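Thiol:disulfide interchange protein (Proteus mirabilis, PDB 4OD7) probably acts as a periplasmic thiol:disulfide oxidoreductase of the DsbA type, passing a redox-active disulfide to proteins that fold in the periplasm. Local coordinates at residues Q23-F28 and A59-D64. The protein carries 1 engineered substitution. Sequence-based numbering, arbitrary orientation.
With SCN (thiocyanate ion), chain G.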
ATOM      1  N   GLN A  23      -5.372  11.942  -3.608  1.00 25.21           N
ATOM      2  CA  GLN A  23      -4.152  12.768  -3.828  1.00 28.41           C
ATOM      3  C   GLN A  23      -2.871  11.879  -3.724  1.00 26.94           C
ATOM      4  O   GLN A  23      -1.853  12.119  -4.399  1.00 26.53           O
ATOM      5  CB  GLN A  23      -4.079  13.917  -2.832  1.00 37.17           C
ATOM      6  CG  GLN A  23      -4.855  15.150  -3.209  1.00 65.45           C
ATOM      7  CD  GLN A  23      -4.968  16.098  -2.041  1.00 62.21           C
ATOM      8  OE1 GLN A  23      -5.776  15.883  -1.138  1.00 64.18           O
ATOM      9  NE2 GLN A  23      -4.125  17.122  -2.020  1.00 41.97           N
ATOM     10  N   VAL A  24      -2.925  10.896  -2.826  1.00 26.16           N
ATOM     11  CA  VAL A  24      -1.871   9.876  -2.719  1.00 25.21           C
ATOM     12  C   VAL A  24      -2.454   8.434  -2.788  1.00 21.47           C
ATOM     13  O   VAL A  24      -3.311   8.072  -1.993  1.00 21.09           O
ATOM     14  CB  VAL A  24      -1.051  10.029  -1.414  1.00 25.28           C
ATOM     15  CG1 VAL A  24       0.076   8.998  -1.396  1.00 23.30           C
ATOM     16  CG2 VAL A  24      -0.441  11.419  -1.298  1.00 24.28           C
ATOM     17  N   VAL A  25      -1.986   7.621  -3.738  1.00 20.05           N
ATOM     18  CA  VAL A  25      -2.372   6.213  -3.814  1.00 18.23           C
ATOM     19  C   VAL A  25      -1.128   5.308  -3.675  1.00 19.12           C
ATOM     20  O   VAL A  25      -0.229   5.340  -4.504  1.00 21.66           O
ATOM     21  CB  VAL A  25      -3.068   5.845  -5.119  1.00 19.03           C
ATOM     22  CG1 VAL A  25      -3.567   4.397  -5.037  1.00 19.43           C
ATOM     23  CG2 VAL A  25      -4.240   6.808  -5.417  1.00 19.57           C
ATOM     24  N   GLU A  26      -1.137   4.503  -2.622  1.00 17.33           N
ATOM     25  CA  GLU A  26      -0.127   3.512  -2.282  1.00 15.73           C
ATOM     26  C   GLU A  26      -0.538   2.126  -2.835  1.00 17.82           C
ATOM     27  O   GLU A  26      -1.697   1.738  -2.737  1.00 15.56           O
ATOM     28  CB  GLU A  26      -0.009   3.479  -0.763  1.00 17.33           C
ATOM     29  CG  GLU A  26       0.485   4.759  -0.107  1.00 18.26           C
ATOM     30  CD  GLU A  26       0.515   4.715   1.449  1.00 20.98           C
ATOM     31  OE1 GLU A  26       0.487   3.646   2.050  1.00 17.67           O
ATOM     32  OE2 GLU A  26       0.443   5.772   2.110  1.00 23.31           O
ATOM     33  N   PHE A  27       0.411   1.395  -3.424  1.00 16.63           N
ATOM     34  CA  PHE A  27       0.201   0.040  -3.919  1.00 14.86           C
ATOM     35  C   PHE A  27       1.199  -0.917  -3.246  1.00 15.27           C
ATOM     36  O   PHE A  27       2.410  -0.674  -3.256  1.00 15.02           O
ATOM     37  CB  PHE A  27       0.392   0.017  -5.422  1.00 16.88           C
ATOM     38  CG  PHE A  27      -0.611   0.836  -6.170  1.00 15.61           C
ATOM     39  CD1 PHE A  27      -1.790   0.290  -6.617  1.00 17.66           C
ATOM     40  CD2 PHE A  27      -0.347   2.158  -6.470  1.00 16.39           C
ATOM     41  CE1 PHE A  27      -2.697   1.089  -7.329  1.00 17.25           C
ATOM     42  CE2 PHE A  27      -1.253   2.934  -7.171  1.00 18.06           C
ATOM     43  CZ  PHE A  27      -2.413   2.405  -7.598  1.00 17.38           C
ATOM     44  N   PHE A  28       0.700  -2.022  -2.712  1.00 15.92           N
ATOM     45  CA  PHE A  28       1.553  -2.964  -1.984  1.00 11.53           C
ATOM     46  C   PHE A  28       1.016  -4.366  -2.097  1.00 11.73           C
ATOM     47  O   PHE A  28      -0.085  -4.578  -2.573  1.00 13.90           O
ATOM     48  CB  PHE A  28       1.664  -2.528  -0.507  1.00 12.08           C
ATOM     49  CG  PHE A  28       0.498  -2.967   0.365  1.00 14.26           C
ATOM     50  CD1 PHE A  28       0.628  -4.025   1.269  1.00 13.70           C
ATOM     51  CD2 PHE A  28      -0.734  -2.309   0.298  1.00 11.78           C
ATOM     52  CE1 PHE A  28      -0.433  -4.397   2.073  1.00 10.06           C
ATOM     53  CE2 PHE A  28      -1.783  -2.701   1.090  1.00 14.06           C
ATOM     54  CZ  PHE A  28      -1.616  -3.740   1.987  1.00 12.37           C
ATOM     55  N   ALA A  59      -5.039   6.899  -0.022  1.00 21.42           N
ATOM     56  CA  ALA A  59      -5.507   5.547  -0.292  1.00 19.74           C
ATOM     57  C   ALA A  59      -4.305   4.586  -0.247  1.00 21.65           C
ATOM     58  O   ALA A  59      -3.176   4.979  -0.556  1.00 19.10           O
ATOM     59  CB  ALA A  59      -6.200   5.474  -1.639  1.00 17.25           C
ATOM     60  N   ARG A  60      -4.574   3.333   0.128  1.00 18.84           N
ATOM     61  CA  ARG A  60      -3.584   2.242   0.152  1.00 15.56           C
ATOM     62  C   ARG A  60      -4.273   1.037  -0.386  1.00 16.50           C
ATOM     63  O   ARG A  60      -5.192   0.562   0.248  1.00 17.15           O
ATOM     64  CB  ARG A  60      -3.083   2.001   1.561  1.00 16.49           C
ATOM     65  CG  ARG A  60      -2.032   0.946   1.710  1.00 15.90           C
ATOM     66  CD  ARG A  60      -1.484   0.969   3.116  1.00 18.01           C
ATOM     67  NE  ARG A  60      -0.620  -0.175   3.431  1.00 18.25           N
ATOM     68  CZ  ARG A  60       0.644  -0.292   3.065  1.00 17.17           C
ATOM     69  NH1 ARG A  60       1.216   0.636   2.344  1.00 15.99           N
ATOM     70  NH2 ARG A  60       1.350  -1.347   3.377  1.00 17.84           N
ATOM     71  N   TYR A  61      -3.832   0.556  -1.546  1.00 14.85           N
ATOM     72  CA  TYR A  61      -4.453  -0.554  -2.265  1.00 14.94           C
ATOM     73  C   TYR A  61      -3.540  -1.766  -2.323  1.00 15.02           C
ATOM     74  O   TYR A  61      -2.334  -1.631  -2.496  1.00 14.14           O
ATOM     75  CB  TYR A  61      -4.812  -0.127  -3.673  1.00 15.53           C
ATOM     76  CG  TYR A  61      -5.842   1.001  -3.755  1.00 16.56           C
ATOM     77  CD1 TYR A  61      -6.791   1.200  -2.755  1.00 15.14           C
ATOM     78  CD2 TYR A  61      -5.842   1.879  -4.846  1.00 16.51           C
ATOM     79  CE1 TYR A  61      -7.725   2.259  -2.865  1.00 14.77           C
ATOM     80  CE2 TYR A  61      -6.747   2.906  -4.958  1.00 15.30           C
ATOM     81  CZ  TYR A  61      -7.667   3.103  -3.976  1.00 17.38           C
ATOM     82  OH  TYR A  61      -8.541   4.152  -4.147  1.00 23.64           O
ATOM     83  N   HIS A  62      -4.136  -2.949  -2.194  1.00 17.03           N
ATOM     84  CA  HIS A  62      -3.418  -4.213  -2.301  1.00 14.43           C
ATOM     85  C   HIS A  62      -3.511  -4.749  -3.748  1.00 16.72           C
ATOM     86  O   HIS A  62      -4.514  -4.528  -4.484  1.00 16.00           O
ATOM     87  CB  HIS A  62      -3.975  -5.230  -1.315  1.00 12.78           C
ATOM     88  CG  HIS A  62      -3.152  -6.477  -1.210  1.00 13.16           C
ATOM     89  ND1 HIS A  62      -3.286  -7.541  -2.073  1.00 13.29           N
ATOM     90  CD2 HIS A  62      -2.193  -6.831  -0.323  1.00 12.78           C
ATOM     91  CE1 HIS A  62      -2.438  -8.498  -1.726  1.00 14.32           C
ATOM     92  NE2 HIS A  62      -1.761  -8.092  -0.668  1.00 13.59           N
ATOM     93  N   VAL A  63      -2.426  -5.389  -4.175  1.00 12.68           N
ATOM     94  CA  VAL A  63      -2.364  -5.917  -5.519  1.00 14.21           C
ATOM     95  C   VAL A  63      -2.600  -7.444  -5.548  1.00 15.45           C
ATOM     96  O   VAL A  63      -2.236  -8.159  -4.646  1.00 16.75           O
ATOM     97  CB  VAL A  63      -0.995  -5.585  -6.175  1.00 16.03           C
ATOM     98  CG1 VAL A  63      -0.712  -4.060  -6.159  1.00 13.60           C
ATOM     99  CG2 VAL A  63       0.132  -6.371  -5.525  1.00 14.94           C
ATOM    100  N   ASP A  64      -3.187  -7.930  -6.632  1.00 18.32           N
ATOM    101  CA  ASP A  64      -3.546  -9.330  -6.753  1.00 18.21           C
ATOM    102  C   ASP A  64      -2.425 -10.165  -7.269  1.00 17.86           C
ATOM    103  O   ASP A  64      -2.463 -11.380  -7.119  1.00 20.52           O
ATOM    104  CB  ASP A  64      -4.711  -9.524  -7.719  1.00 22.10           C
ATOM    105  CG  ASP A  64      -6.028  -8.991  -7.214  1.00 22.37           C
ATOM    106  OD1 ASP A  64      -6.156  -8.533  -6.058  1.00 20.90           O
ATOM    107  OD2 ASP A  64      -6.949  -8.994  -8.046  1.00 24.43           O
TER
HETATM  108  S   SCN G 201       3.558   2.619  -1.574  1.00 25.88           S
HETATM  109  C   SCN G 201       3.784   1.691  -0.118  1.00 18.14           C
HETATM  110  N   SCN G 201       4.017   0.984   0.810  1.00 12.81           N
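In the thioredoxin fold of DsbA, the parallel strand pair Val-24 to Phe-28 and Ala-59 to His-62, meeting through Val-25/Ala-59, Glu-26/Arg-60, Phe-27/Tyr-61 and Phe-28/His-62, joins an interior strand, with 153-156 on its other side, to the outermost strand 58-62 and illustrates how a sheet's two faces can differ in chemistry. Successive backbone bonds run from Ala-59 N to Val-24 O through to Val-63 N to Phe-28 O; the straightest, Tyr-61 N to Glu-26 O, spans 2.7 Å and is nearly linear. One face is largely apolar. There CG1 of Val-25, anti to its backbone N, reaches 3.4 Å from Tyr-61 CD2, while the rings of Phe-27 and Tyr-61 run side by side, with helix 130-145 against both. The other face is polar and aromatic. The buried Glu-26 and the partly exposed Arg-60 form a salt bridge, OE1 to NH1 at 3.1 Å. Its carboxylate is turned 72° from the guanidinium, and OE1 also receives a weak hydrogen bond from Asn-45. Arg-60 NH1 also donates a hydrogen bond to the nitrogen of a thiocyanate probably carried over from crystallisation, 3.2 Å away near the guanidinium plane. Extended from CG to NE and turned at its last torsion, the Arg-60 side chain lays its guanidinium flat on Phe-28, planes 13° apart. In this cation-pi stack CZ of Arg-60 sits 3.8 Å from the Phe-28 ring centroid. The opposite face of Phe-28 receives the edge of His-62, a T-shaped pair. In His-62, NE2 accepts the backbone N-H of Phe-30, ND1 is hydrogen-bonded to OG1 of Thr-74, and CD2 comes 3.8 Å from Phe-28 CE1.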